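Local coordinates for dITP/XTP pyrophosphatase (PDB 6WWD) that hydrolyses non-canonical purine nucleoside triphosphates such as XTP, dITP and ITP to their monophosphates and diphosphate, as a homodimeric Ham1-family enzyme that uses magnesium, at the interface of chains A and B and the interface of chains A and C. Coordinates in Å, arbitrary orientation; residue numbers count along the deposited sequence, not the author numbering. Chains: chain A/B/C, dITP/XTP pyrophosphatase.

Contact 1: the interface of chains A and B. Residues chain A 50, 136-138; chain B 50, 138-140.
A:Glu138 and B:Glu138 face each other where strand 134-145 of one subunit pairs antiparallel with its copy in the other. This is a continuous sheet across the homodimer of a HAM1-family pyrophosphatase. Backbone bonds hold the ladder. B:Glu138 N donates to A:Glu138 O (2.9 Å), and A:Glu138 N returns a bond to B:Glu138 O. Two residues along, B:Arg140 N meets A:Val136 O at 2.8 Å, and A:Val136 N meets B:Arg140 O.

Charged side chains collect over the sheet. The NE of B:Arg140 donates to the carboxylate oxygen OE1 of B:Glu138 at 2.7 Å. That oxygen lies in the guanidinium plane, but the nitrogen stands 59° out of the carboxylate plane. The same NE forms a salt bridge across the interface to A:Glu50 OE1 (3.3 Å). The arginine therefore probably offsets part of the negative charge shared by the two acids.

Carboxylates also meet each other. B:Glu138 holds CG between its backbone N and carbonyl carbon (chi1 85°) and extends beyond it, bringing OE1 to A:Glu50 of helix 49-64. The two side chains cross at about a right angle, and A:Glu50 OE2 lies 2.6 Å from B:Glu138 OE1. A shared proton would make this pair a hydrogen bond, but protons are not seen. A:Glu138 and B:Glu50 pair likewise, though too closely for their distance to be trusted. Water 1 touches A:Glu138 OE2 (2.7 Å).

Apolar contact is slight: A:Val136 CG1 lies alongside B:Arg140 CB at 3.8 Å.

Contact 2: the interface of chains A and C. Residues chain A 80, 83, 91, 104, 108; chain C 80, 83, 91, 104, 108.
A:Trp91 and C:Trp91 meet edge to face across a two-fold, the planes of their six-membered rings 81° apart. The centroids of these rings are 5.5 Å apart. The touching atoms are at the far end of each indole, with A:Trp91 CH2 3.5 Å from C:Trp91 CZ2. These tryptophans bury more surface than the other residues of the patch.

A:Gln108 and C:Gln108 each use both ends of the amide, NE2 across to the partner and OE1 within their own chain. A:Gln108 NE2 donates to the backbone carbonyl of C:Trp91, O, at 2.8 Å, and the acceptor is close to the amide plane. The same nitrogen sits over the centre of the C:Trp91 ring, 3.4 Å above its plane. A:Gln108 OE1 takes the indole N-H of A:Trp91 NE1 at 2.8 Å and from the ring edge. These two bonds limit rotation of the amide. The chain is extended beyond CG (chi2 175°), which carries the amide across to the partner.

A:Leu104 and C:Leu104 reach toward each other tip to tip, their CD2 atoms 3.6 Å apart. On the other flank, the methyl CE of A:Met83 packs on CA of C:Leu80 at 3.8 Å.

The enzyme is a homodimer, which the A-B interface accounts for, so this symmetric contact may come from crystal packing or a higher-order assembly. In each chain, A:Leu104 and A:Gln108 or their C copies come from helix 98-108. A:Trp91 and C:Trp91 follow 3-10 helix 85-90. A:Leu80 and C:Leu80 end 3-10 helix 78-80, and A:Met83 and C:Met83 lie in the loop that follows.

Contact 3: the interface of chains A and B. Residues chain A 138-140; chain B 135-137, 199, 201.
B:Val136 O receives the backbone N-H of A:Arg140 at 2.7 Å. The return bond runs from B:Val136 N to A:Arg140 O at 3.0 Å. Together they close an antiparallel bridge between strands 134-145 of two HAM1-family subunits. A:Gly139 forms the next bridge, with B:Val137.

The arginine side chain runs out beside A:Glu138 of its own strand. Its NE donates to A:Glu138 OE2 at 2.8 Å, and the bond is nearly straight at the hydrogen (172°). The oxygen lies in the guanidinium plane, while NE stands above the carboxylate plane. NH2 reaches the other oxygen, OE1, more loosely and on its syn side. The carboxylate is thus gripped side-on by two nitrogens, which restrains its rotation. The chain of A:Arg140 runs extended from CG to NE, and this carries the guanidinium out to the glutamate two residues back.

Carbon packing flanks the ladder. B:Val136 CG1 lies between its backbone N and carbonyl carbon (chi1 61°), which brings it to A:Arg140 CB at 3.8 Å. B:Val137 places CG2 4.0 Å from A:Gly139 CA, and its CG1 is by the carbonyl O of A:Glu138. B:Val199 and B:Leu201 are modelled near the A:Gly139 backbone, but both are poorly ordered, so their exact positions are doubtful.

The bridge belongs to the sheet that runs on from one subunit into the other, and the C-terminal segment of B, beyond its helix 184-198, appears to lie over the same stretch of A.

Contact 4: the interface of chains A and B. Residues chain A 15-16, 19, 186; chain B 193-194, 196-197.
B:Asn197 turns its CG away from the backbone N (chi1 -172°), which sets the amide between A:Val19 and A:Arg186. A:Arg186 runs extended from CG to NE and lays its guanidinium alongside that amide. The two planes are 14° apart and stacked. B:Asn197 OD1 lies over the centre of the guanidinium, 3.6 Å above its plane.

The polar bond uses the backbone of the same asparagine. A:Arg186 NE donates to B:Asn197 O at 2.6 Å, in the carbonyl plane and on a lone pair. The bond is bent at the hydrogen (137°). NH2 adds a weak bond to the same oxygen. This carbonyl is near the end of helix 184-198, where the positive guanidinium would probably suit the helix dipole.

Carbon packing fills the other side of the asparagine, which has the most hidden surface in this patch. A:Val19 CG2 touches B:Asn197 CG at 3.4 Å. Its other methyl, CG1, rests on B:Pro193 CB at 3.6 Å, so the valine bridges one turn of the partner helix.

A:Leu16 and B:Met194 cross at about a right angle. In this homodimer of a HAM1-family enzyme, helix 10-23 of A thus packs on the C-terminal helix of B, and A:Arg186 reaches in from helix 175-191. The methionine is bent at chi3, which folds its methyl CE back against the leucine: B:Met194 CE lies 3.5 Å from A:Leu16 CD1.

Contact 1: the interface of chains A and B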
ATOM      1  N   GLU A  50       2.948  11.476   5.941  1.00 13.44           N
ATOM      2  CA  GLU A  50       4.388  11.434   6.177  1.00 12.44           C
ATOM      3  C   GLU A  50       5.166  11.918   4.959  1.00 14.43           C
ATOM      4  O   GLU A  50       6.077  12.739   5.092  1.00 15.95           O
ATOM      5  CB  GLU A  50       4.833  10.017   6.556  1.00 14.18           C
ATOM      6  CG  GLU A  50       4.345   9.570   7.932  1.00 15.80           C
ATOM      7  CD  GLU A  50       4.942   8.225   8.357  1.00 21.28           C
ATOM      8  OE1 GLU A  50       5.712   7.644   7.560  1.00 16.56           O
ATOM      9  OE2 GLU A  50       4.657   7.767   9.491  1.00 16.65           O
ATOM     10  N   VAL A 136      10.804  11.476  10.013  1.00 13.45           N
ATOM     11  CA  VAL A 136       9.394  11.825   9.998  1.00 13.51           C
ATOM     12  C   VAL A 136       8.696  10.983  11.058  1.00 14.22           C
ATOM     13  O   VAL A 136       9.021   9.804  11.247  1.00 14.73           O
ATOM     14  CB  VAL A 136       8.762  11.630   8.598  1.00 14.47           C
ATOM     15  CG1 VAL A 136       8.780  10.164   8.182  1.00 14.04           C
ATOM     16  CG2 VAL A 136       7.349  12.197   8.557  1.00 14.80           C
ATOM     17  N   VAL A 137       7.777  11.605  11.784  1.00 15.56           N
ATOM     18  CA  VAL A 137       6.926  10.917  12.741  1.00 11.99           C
ATOM     19  C   VAL A 137       5.467  11.149  12.355  1.00 19.12           C
ATOM     20  O   VAL A 137       5.120  12.131  11.691  1.00 15.32           O
ATOM     21  CB  VAL A 137       7.189  11.377  14.187  1.00 16.85           C
ATOM     22  CG1 VAL A 137       8.681  11.293  14.510  1.00 15.66           C
ATOM     23  CG2 VAL A 137       6.675  12.776  14.417  1.00 25.96           C
ATOM     24  N   GLU A 138       4.608  10.212  12.761  1.00 16.77           N
ATOM     25  CA  GLU A 138       3.171  10.417  12.656  1.00 19.74           C
ATOM     26  C   GLU A 138       2.495   9.806  13.872  1.00 18.47           C
ATOM     27  O   GLU A 138       3.010   8.861  14.474  1.00 16.31           O
ATOM     28  CB  GLU A 138       2.595   9.807  11.357  1.00 16.33           C
ATOM     29  CG  GLU A 138       2.269   8.312  11.464  1.00 15.87           C
ATOM     30  CD  GLU A 138       1.554   7.765  10.246  1.00 16.94           C
ATOM     31  OE1 GLU A 138       1.215   8.548   9.316  1.00 16.17           O
ATOM     32  OE2 GLU A 138       1.324   6.537  10.219  1.00 17.15           O
TER
ATOM     33  N   GLU B  50       2.982  -0.146  12.901  1.00 13.30           N
ATOM     34  CA  GLU B  50       1.868   0.458  13.624  1.00 13.58           C
ATOM     35  C   GLU B  50       0.786  -0.564  13.943  1.00 12.89           C
ATOM     36  O   GLU B  50       0.368  -0.684  15.098  1.00 11.33           O
ATOM     37  CB  GLU B  50       1.286   1.615  12.815  1.00 13.66           C
ATOM     38  CG  GLU B  50       2.201   2.798  12.710  1.00 14.20           C
ATOM     39  CD  GLU B  50       1.536   3.986  12.038  1.00 18.04           C
ATOM     40  OE1 GLU B  50       0.366   3.878  11.655  1.00 17.06           O
ATOM     41  OE2 GLU B  50       2.201   5.030  11.882  1.00 18.94           O
ATOM     42  N   GLU B 138       4.508   6.435  15.083  1.00 14.54           N
ATOM     43  CA  GLU B 138       5.717   5.828  14.541  1.00 17.40           C
ATOM     44  C   GLU B 138       6.712   6.920  14.179  1.00 19.81           C
ATOM     45  O   GLU B 138       6.339   8.078  13.943  1.00 16.68           O
ATOM     46  CB  GLU B 138       5.436   4.932  13.324  1.00 13.04           C
ATOM     47  CG  GLU B 138       5.377   5.677  12.009  1.00 15.14           C
ATOM     48  CD  GLU B 138       5.239   4.742  10.817  1.00 19.56           C
ATOM     49  OE1 GLU B 138       5.097   5.257   9.676  1.00 15.92           O
ATOM     50  OE2 GLU B 138       5.262   3.499  11.026  1.00 13.60           O
ATOM     51  N   GLY B 139       7.983   6.545  14.204  1.00 16.05           N
ATOM     52  CA  GLY B 139       9.056   7.373  13.682  1.00 12.72           C
ATOM     53  C   GLY B 139       9.806   6.611  12.607  1.00 14.86           C
ATOM     54  O   GLY B 139      10.004   5.399  12.725  1.00 13.18           O
ATOM     55  N   ARG B 140      10.229   7.330  11.566  1.00 14.50           N
ATOM     56  CA  ARG B 140      10.994   6.765  10.451  1.00 15.26           C
ATOM     57  C   ARG B 140      12.261   7.575  10.246  1.00 14.53           C
ATOM     58  O   ARG B 140      12.189   8.794  10.058  1.00 12.68           O
ATOM     59  CB  ARG B 140      10.200   6.776   9.139  1.00 12.04           C
ATOM     60  CG  ARG B 140       9.001   5.901   9.192  1.00 20.52           C
ATOM     61  CD  ARG B 140       8.352   5.654   7.821  1.00 19.24           C
ATOM     62  NE  ARG B 140       7.249   4.741   8.065  1.00 18.40           N
ATOM     63  CZ  ARG B 140       7.143   3.522   7.562  1.00 18.51           C
ATOM     64  NH1 ARG B 140       8.052   3.053   6.700  1.00 14.79           N
ATOM     65  NH2 ARG B 140       6.089   2.790   7.901  1.00 21.70           N
TER
HETATM   66  O   HOH W   1       2.195   4.799   8.284  1.00 25.91           O

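Contact 2: the interface of chains A and C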
ATOM      1  N   LEU A  80     -12.064   4.212   1.912  1.00 13.32           N
ATOM      2  CA  LEU A  80     -11.630   5.044   0.786  1.00 11.22           C
ATOM      3  C   LEU A  80     -10.139   4.879   0.522  1.00 12.26           C
ATOM      4  O   LEU A  80      -9.483   5.803   0.035  1.00 10.79           O
ATOM      5  CB  LEU A  80     -11.943   6.520   1.017  1.00 11.77           C
ATOM      6  CG  LEU A  80     -13.397   6.907   1.321  1.00 12.98           C
ATOM      7  CD1 LEU A  80     -13.483   8.421   1.429  1.00 16.46           C
ATOM      8  CD2 LEU A  80     -14.346   6.382   0.255  1.00 12.37           C
ATOM      9  N   MET A  83      -7.852   7.568   1.907  1.00 10.40           N
ATOM     10  CA  MET A  83      -8.294   8.919   1.646  1.00 10.63           C
ATOM     11  C   MET A  83      -9.387   9.268   2.669  1.00 11.82           C
ATOM     12  O   MET A  83      -9.856   8.389   3.409  1.00 11.48           O
ATOM     13  CB  MET A  83      -8.769   9.040   0.195  1.00 12.01           C
ATOM     14  CG  MET A  83      -7.689   8.651  -0.846  1.00 11.76           C
ATOM     15  SD  MET A  83      -6.137   9.615  -0.705  1.00 14.30           S
ATOM     16  CE  MET A  83      -6.662  11.178  -1.449  1.00 11.63           C
ATOM     17  N   TRP A  91     -11.836  17.872   0.322  1.00 14.37           N
ATOM     18  CA  TRP A  91     -12.371  16.611  -0.172  1.00 12.77           C
ATOM     19  C   TRP A  91     -13.534  16.816  -1.144  1.00 14.32           C
ATOM     20  O   TRP A  91     -13.671  16.062  -2.112  1.00 15.04           O
ATOM     21  CB  TRP A  91     -12.794  15.729   1.010  1.00 14.04           C
ATOM     22  CG  TRP A  91     -13.111  14.316   0.607  1.00 11.40           C
ATOM     23  CD1 TRP A  91     -14.259  13.633   0.850  1.00 12.21           C
ATOM     24  CD2 TRP A  91     -12.274  13.442  -0.155  1.00 11.62           C
ATOM     25  NE1 TRP A  91     -14.181  12.368   0.318  1.00 11.45           N
ATOM     26  CE2 TRP A  91     -12.979  12.233  -0.324  1.00 11.71           C
ATOM     27  CE3 TRP A  91     -11.002  13.564  -0.721  1.00 11.15           C
ATOM     28  CZ2 TRP A  91     -12.443  11.148  -1.014  1.00 10.78           C
ATOM     29  CZ3 TRP A  91     -10.479  12.487  -1.404  1.00 11.11           C
ATOM     30  CH2 TRP A  91     -11.199  11.300  -1.555  1.00 11.49           C
ATOM     31  N   LEU A 104     -20.263  14.967   1.878  1.00 14.36           N
ATOM     32  CA  LEU A 104     -19.796  14.074   0.820  1.00 14.35           C
ATOM     33  C   LEU A 104     -19.296  12.756   1.404  1.00 13.55           C
ATOM     34  O   LEU A 104     -19.647  11.673   0.920  1.00 13.85           O
ATOM     35  CB  LEU A 104     -18.684  14.750   0.016  1.00 14.08           C
ATOM     36  CG  LEU A 104     -17.958  13.906  -1.037  1.00 13.95           C
ATOM     37  CD1 LEU A 104     -18.926  13.351  -2.063  1.00 14.94           C
ATOM     38  CD2 LEU A 104     -16.838  14.727  -1.751  1.00 13.85           C
ATOM     39  N   GLN A 108     -20.694   9.233   0.496  1.00 14.78           N
ATOM     40  CA  GLN A 108     -19.878   8.182  -0.086  1.00 14.71           C
ATOM     41  C   GLN A 108     -19.983   6.902   0.724  1.00 18.08           C
ATOM     42  O   GLN A 108     -20.008   5.810   0.147  1.00 16.04           O
ATOM     43  CB  GLN A 108     -18.419   8.647  -0.196  1.00 14.21           C
ATOM     44  CG  GLN A 108     -18.190   9.730  -1.274  1.00 14.04           C
ATOM     45  CD  GLN A 108     -16.755  10.230  -1.253  1.00 14.15           C
ATOM     46  OE1 GLN A 108     -16.164  10.400  -0.177  1.00 12.38           O
ATOM     47  NE2 GLN A 108     -16.168  10.410  -2.432  1.00 13.45           N
TER
ATOM     48  N   LEU C  80      -5.448  10.100  -5.961  1.00 11.50           N
ATOM     49  CA  LEU C  80      -6.438   9.743  -4.952  1.00 11.83           C
ATOM     50  C   LEU C  80      -6.154   8.362  -4.362  1.00 12.24           C
ATOM     51  O   LEU C  80      -7.071   7.637  -3.960  1.00 11.52           O
ATOM     52  CB  LEU C  80      -7.840   9.815  -5.551  1.00 12.69           C
ATOM     53  CG  LEU C  80      -8.253  11.176  -6.145  1.00 14.34           C
ATOM     54  CD1 LEU C  80      -9.684  11.093  -6.657  1.00 15.09           C
ATOM     55  CD2 LEU C  80      -8.145  12.312  -5.122  1.00 13.14           C
ATOM     56  N   MET C  83      -8.206   5.485  -5.626  1.00 11.25           N
ATOM     57  CA  MET C  83      -9.643   5.715  -5.731  1.00 12.27           C
ATOM     58  C   MET C  83      -9.913   6.523  -7.011  1.00 11.00           C
ATOM     59  O   MET C  83      -8.984   7.030  -7.636  1.00 11.33           O
ATOM     60  CB  MET C  83     -10.150   6.425  -4.478  1.00 11.08           C
ATOM     61  CG  MET C  83      -9.859   5.663  -3.162  1.00 11.68           C
ATOM     62  SD  MET C  83     -10.560   3.990  -3.132  1.00 12.89           S
ATOM     63  CE  MET C  83     -12.293   4.335  -2.858  1.00 12.04           C
ATOM     64  N   TRP C  91     -19.014   7.920  -6.750  1.00 16.85           N
ATOM     65  CA  TRP C  91     -17.953   8.736  -6.162  1.00 15.95           C
ATOM     66  C   TRP C  91     -18.479  10.054  -5.602  1.00 14.24           C
ATOM     67  O   TRP C  91     -18.015  10.518  -4.554  1.00 13.16           O
ATOM     68  CB  TRP C  91     -16.863   9.001  -7.202  1.00 12.43           C
ATOM     69  CG  TRP C  91     -15.634   9.643  -6.620  1.00 13.18           C
ATOM     70  CD1 TRP C  91     -15.076  10.827  -6.997  1.00 10.81           C
ATOM     71  CD2 TRP C  91     -14.826   9.140  -5.543  1.00 13.06           C
ATOM     72  NE1 TRP C  91     -13.973  11.091  -6.234  1.00 10.48           N
ATOM     73  CE2 TRP C  91     -13.786  10.071  -5.338  1.00 10.78           C
ATOM     74  CE3 TRP C  91     -14.870   7.986  -4.747  1.00 11.60           C
ATOM     75  CZ2 TRP C  91     -12.798   9.890  -4.362  1.00 10.83           C
ATOM     76  CZ3 TRP C  91     -13.896   7.805  -3.774  1.00 11.62           C
ATOM     77  CH2 TRP C  91     -12.869   8.757  -3.590  1.00 12.78           C
ATOM     78  N   LEU C 104     -17.136  16.007  -9.396  1.00 16.06           N
ATOM     79  CA  LEU C 104     -16.390  15.920  -8.148  1.00 15.55           C
ATOM     80  C   LEU C 104     -14.908  15.644  -8.420  1.00 16.27           C
ATOM     81  O   LEU C 104     -14.027  16.297  -7.853  1.00 16.10           O
ATOM     82  CB  LEU C 104     -16.988  14.836  -7.245  1.00 15.02           C
ATOM     83  CG  LEU C 104     -16.194  14.585  -5.955  1.00 14.53           C
ATOM     84  CD1 LEU C 104     -16.101  15.880  -5.134  1.00 15.36           C
ATOM     85  CD2 LEU C 104     -16.812  13.448  -5.135  1.00 14.12           C
ATOM     86  N   GLN C 108     -11.765  17.902  -7.165  1.00 18.95           N
ATOM     87  CA  GLN C 108     -10.765  17.378  -6.237  1.00 16.35           C
ATOM     88  C   GLN C 108      -9.356  17.566  -6.779  1.00 17.18           C
ATOM     89  O   GLN C 108      -8.428  17.834  -6.013  1.00 18.57           O
ATOM     90  CB  GLN C 108     -11.031  15.894  -5.950  1.00 15.08           C
ATOM     91  CG  GLN C 108     -12.273  15.651  -5.085  1.00 14.23           C
ATOM     92  CD  GLN C 108     -12.577  14.180  -4.919  1.00 13.37           C
ATOM     93  OE1 GLN C 108     -12.401  13.401  -5.862  1.00 12.81           O
ATOM     94  NE2 GLN C 108     -13.055  13.784  -3.729  1.00 13.36           N
TER

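Contact 3: the interface of chains A and B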
ATOM      1  N   GLU A 138       4.608  10.212  12.761  1.00 16.77           N
ATOM      2  CA  GLU A 138       3.171  10.417  12.656  1.00 19.74           C
ATOM      3  C   GLU A 138       2.495   9.806  13.872  1.00 18.47           C
ATOM      4  O   GLU A 138       3.010   8.861  14.474  1.00 16.31           O
ATOM      5  CB  GLU A 138       2.595   9.807  11.357  1.00 16.33           C
ATOM      6  CG  GLU A 138       2.269   8.312  11.464  1.00 15.87           C
ATOM      7  CD  GLU A 138       1.554   7.765  10.246  1.00 16.94           C
ATOM      8  OE1 GLU A 138       1.215   8.548   9.316  1.00 16.17           O
ATOM      9  OE2 GLU A 138       1.324   6.537  10.219  1.00 17.15           O
ATOM     10  N   GLY A 139       1.354  10.369  14.239  1.00 13.14           N
ATOM     11  CA  GLY A 139       0.466   9.763  15.220  1.00 16.52           C
ATOM     12  C   GLY A 139      -0.888   9.533  14.578  1.00 16.83           C
ATOM     13  O   GLY A 139      -1.314  10.327  13.729  1.00 15.93           O
ATOM     14  N   ARG A 140      -1.545   8.423  14.954  1.00 12.52           N
ATOM     15  CA  ARG A 140      -2.872   8.057  14.455  1.00 12.00           C
ATOM     16  C   ARG A 140      -3.796   7.811  15.632  1.00 14.98           C
ATOM     17  O   ARG A 140      -3.484   6.994  16.507  1.00 12.68           O
ATOM     18  CB  ARG A 140      -2.849   6.799  13.585  1.00 13.79           C
ATOM     19  CG  ARG A 140      -2.086   6.960  12.326  1.00 14.39           C
ATOM     20  CD  ARG A 140      -2.263   5.810  11.334  1.00 17.64           C
ATOM     21  NE  ARG A 140      -1.494   6.194  10.156  1.00 19.88           N
ATOM     22  CZ  ARG A 140      -2.007   6.410   8.953  1.00 22.05           C
ATOM     23  NH1 ARG A 140      -3.310   6.205   8.730  1.00 15.94           N
ATOM     24  NH2 ARG A 140      -1.201   6.805   7.963  1.00 18.47           N
TER
ATOM     25  N   VAL B 135      -4.248   4.730  20.275  1.00 12.86           N
ATOM     26  CA  VAL B 135      -3.372   5.697  19.635  1.00 14.94           C
ATOM     27  C   VAL B 135      -2.083   4.985  19.249  1.00 17.24           C
ATOM     28  O   VAL B 135      -1.506   4.243  20.050  1.00 14.81           O
ATOM     29  CB  VAL B 135      -3.053   6.892  20.558  1.00 17.42           C
ATOM     30  CG1 VAL B 135      -2.110   7.860  19.840  1.00 14.11           C
ATOM     31  CG2 VAL B 135      -4.332   7.598  21.031  1.00 16.29           C
ATOM     32  N   VAL B 136      -1.606   5.232  18.043  1.00 17.12           N
ATOM     33  CA  VAL B 136      -0.338   4.667  17.619  1.00 14.49           C
ATOM     34  C   VAL B 136       0.510   5.771  17.015  1.00 19.02           C
ATOM     35  O   VAL B 136      -0.007   6.704  16.384  1.00 13.48           O
ATOM     36  CB  VAL B 136      -0.536   3.485  16.647  1.00 13.99           C
ATOM     37  CG1 VAL B 136      -1.246   3.908  15.378  1.00 15.13           C
ATOM     38  CG2 VAL B 136       0.810   2.830  16.353  1.00 15.61           C
ATOM     39  N   VAL B 137       1.808   5.720  17.298  1.00 18.60           N
ATOM     40  CA  VAL B 137       2.776   6.673  16.772  0.51 18.90           C
ATOM     41  C   VAL B 137       3.911   5.879  16.136  1.00 17.86           C
ATOM     42  O   VAL B 137       4.243   4.780  16.585  1.00 14.86           O
ATOM     43  CB  VAL B 137       3.306   7.619  17.882  0.51 20.89           C
ATOM     44  CG1 VAL B 137       4.334   8.614  17.338  0.51 22.06           C
ATOM     45  CG2 VAL B 137       2.165   8.356  18.549  0.51 21.12           C
ATOM     46  N   VAL B 199       2.901  16.388  16.674  1.00 63.52           N
ATOM     47  CA  VAL B 199       1.929  15.296  16.614  1.00 54.94           C
ATOM     48  C   VAL B 199       0.795  15.668  17.567  1.00 64.47           C
ATOM     49  O   VAL B 199       0.891  15.460  18.783  1.00 64.79           O
ATOM     50  CB  VAL B 199       2.564  13.934  16.968  1.00 47.49           C
ATOM     51  CG1 VAL B 199       1.508  12.869  17.217  1.00 45.83           C
ATOM     52  CG2 VAL B 199       3.477  13.472  15.856  1.00 43.68           C
ATOM     53  N   LEU B 201      -2.968  15.038  18.001  1.00 56.19           N
ATOM     54  CA  LEU B 201      -4.083  14.212  17.544  1.00 55.53           C
ATOM     55  C   LEU B 201      -5.426  14.763  18.006  1.00 62.85           C
ATOM     56  O   LEU B 201      -6.339  14.945  17.189  1.00 58.99           O
ATOM     57  CB  LEU B 201      -3.899  12.779  18.036  1.00 53.74           C
ATOM     58  CG  LEU B 201      -2.704  12.116  17.374  1.00 50.68           C
ATOM     59  CD1 LEU B 201      -2.306  10.895  18.144  1.00 49.63           C
ATOM     60  CD2 LEU B 201      -3.075  11.766  15.951  1.00 49.46           C
TER

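Contact 4: the interface of chains A and B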
ATOM      1  N   GLU A  15       3.817  27.118  19.903  1.00 61.96           N
ATOM      2  CA  GLU A  15       3.712  25.792  20.498  1.00 58.11           C
ATOM      3  C   GLU A  15       5.059  25.075  20.474  1.00 60.60           C
ATOM      4  O   GLU A  15       5.452  24.443  21.463  1.00 59.93           O
ATOM      5  CB  GLU A  15       2.653  24.978  19.753  1.00 55.75           C
ATOM      6  N   LEU A  16       5.779  25.164  19.353  1.00 57.16           N
ATOM      7  CA  LEU A  16       7.100  24.549  19.262  1.00 55.69           C
ATOM      8  C   LEU A  16       8.128  25.272  20.130  1.00 54.36           C
ATOM      9  O   LEU A  16       8.993  24.629  20.740  1.00 52.02           O
ATOM     10  CB  LEU A  16       7.546  24.508  17.802  1.00 55.73           C
ATOM     11  CG  LEU A  16       6.733  23.527  16.959  1.00 53.66           C
ATOM     12  CD1 LEU A  16       7.123  23.570  15.494  1.00 50.53           C
ATOM     13  CD2 LEU A  16       6.904  22.124  17.512  1.00 59.61           C
ATOM     14  N   VAL A  19       8.068  24.188  23.592  1.00 56.49           N
ATOM     15  CA  VAL A  19       8.656  22.868  23.764  1.00 57.23           C
ATOM     16  C   VAL A  19      10.180  22.937  23.847  1.00 65.13           C
ATOM     17  O   VAL A  19      10.803  22.121  24.540  1.00 64.33           O
ATOM     18  CB  VAL A  19       8.165  21.969  22.622  1.00 57.73           C
ATOM     19  CG1 VAL A  19       9.133  20.842  22.335  1.00 53.77           C
ATOM     20  CG2 VAL A  19       6.812  21.436  22.989  1.00 63.60           C
ATOM     21  N   ARG A 186       1.639  12.703  22.310  1.00 56.88           N
ATOM     22  CA  ARG A 186       2.972  13.277  22.459  1.00 55.49           C
ATOM     23  C   ARG A 186       3.853  12.460  23.406  1.00 51.64           C
ATOM     24  O   ARG A 186       5.083  12.463  23.256  1.00 46.57           O
ATOM     25  CB  ARG A 186       2.847  14.726  22.924  1.00 58.69           C
ATOM     26  CG  ARG A 186       2.184  15.606  21.883  1.00 60.76           C
ATOM     27  CD  ARG A 186       1.719  16.930  22.459  1.00 68.88           C
ATOM     28  NE  ARG A 186       1.299  17.837  21.395  1.00 72.33           N
ATOM     29  CZ  ARG A 186       0.567  18.929  21.581  1.00 72.99           C
ATOM     30  NH1 ARG A 186       0.153  19.254  22.798  1.00 72.27           N
ATOM     31  NH2 ARG A 186       0.243  19.693  20.545  1.00 72.67           N
TER
ATOM     32  N   PRO B 193      12.282  17.018  20.018  1.00 58.56           N
ATOM     33  CA  PRO B 193      11.087  17.424  20.771  1.00 63.82           C
ATOM     34  C   PRO B 193      10.043  18.123  19.913  1.00 68.06           C
ATOM     35  O   PRO B 193       8.843  18.014  20.200  1.00 70.65           O
ATOM     36  CB  PRO B 193      11.657  18.366  21.839  1.00 71.29           C
ATOM     37  CG  PRO B 193      13.037  17.892  22.053  1.00 64.98           C
ATOM     38  CD  PRO B 193      13.519  17.431  20.709  1.00 64.31           C
ATOM     39  N   MET B 194      10.469  18.875  18.892  1.00 66.90           N
ATOM     40  CA  MET B 194       9.519  19.590  18.041  1.00 67.51           C
ATOM     41  C   MET B 194       8.689  18.641  17.180  1.00 60.73           C
ATOM     42  O   MET B 194       7.522  18.935  16.887  1.00 55.94           O
ATOM     43  CB  MET B 194      10.255  20.602  17.162  1.00 62.16           C
ATOM     44  CG  MET B 194      11.009  21.666  17.936  1.00 65.56           C
ATOM     45  SD  MET B 194      11.925  22.780  16.847  1.00 69.07           S
ATOM     46  CE  MET B 194      10.584  23.738  16.150  1.00 56.97           C
ATOM     47  N   ARG B 196       7.829  15.744  18.352  1.00 63.98           N
ATOM     48  CA  ARG B 196       6.931  15.145  19.334  1.00 67.02           C
ATOM     49  C   ARG B 196       5.711  16.028  19.582  1.00 67.29           C
ATOM     50  O   ARG B 196       4.572  15.550  19.534  1.00 67.04           O
ATOM     51  CB  ARG B 196       7.687  14.873  20.636  1.00 63.94           C
ATOM     52  N   ASN B 197       5.925  17.324  19.834  1.00 68.71           N
ATOM     53  CA  ASN B 197       4.801  18.202  20.160  1.00 77.42           C
ATOM     54  C   ASN B 197       3.840  18.348  18.988  1.00 77.35           C
ATOM     55  O   ASN B 197       2.617  18.376  19.176  1.00 77.99           O
ATOM     56  CB  ASN B 197       5.303  19.579  20.591  1.00 79.24           C
ATOM     57  CG  ASN B 197       4.181  20.477  21.129  1.00 79.41           C
ATOM     58  OD1 ASN B 197       3.808  20.390  22.301  1.00 80.04           O
ATOM     59  ND2 ASN B 197       3.656  21.348  20.275  1.00 80.00           N
TER

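Contacts 1, 3 and 4 belong to the A-B interface, the homodimer. Distances between contacts are taken between their C-alpha centres. Contacts 1 and 3 are neighbouring stretches of the same pair of strands 134-145, about 8 Å apart, and they share A:Glu138. Contact 4 adds helix packing about 14 Å from contact 1 and 13 Å from contact 3. The centres of these three contacts lie about 10 to 13 Å from A:Asp72 or B:Asp72, the likely catalytic proton acceptor, so the dimer interface is near the active sites. Contact 2 lies about 25 Å from contact 1. It uses different elements and could join dimers into the deposited four-chain assembly.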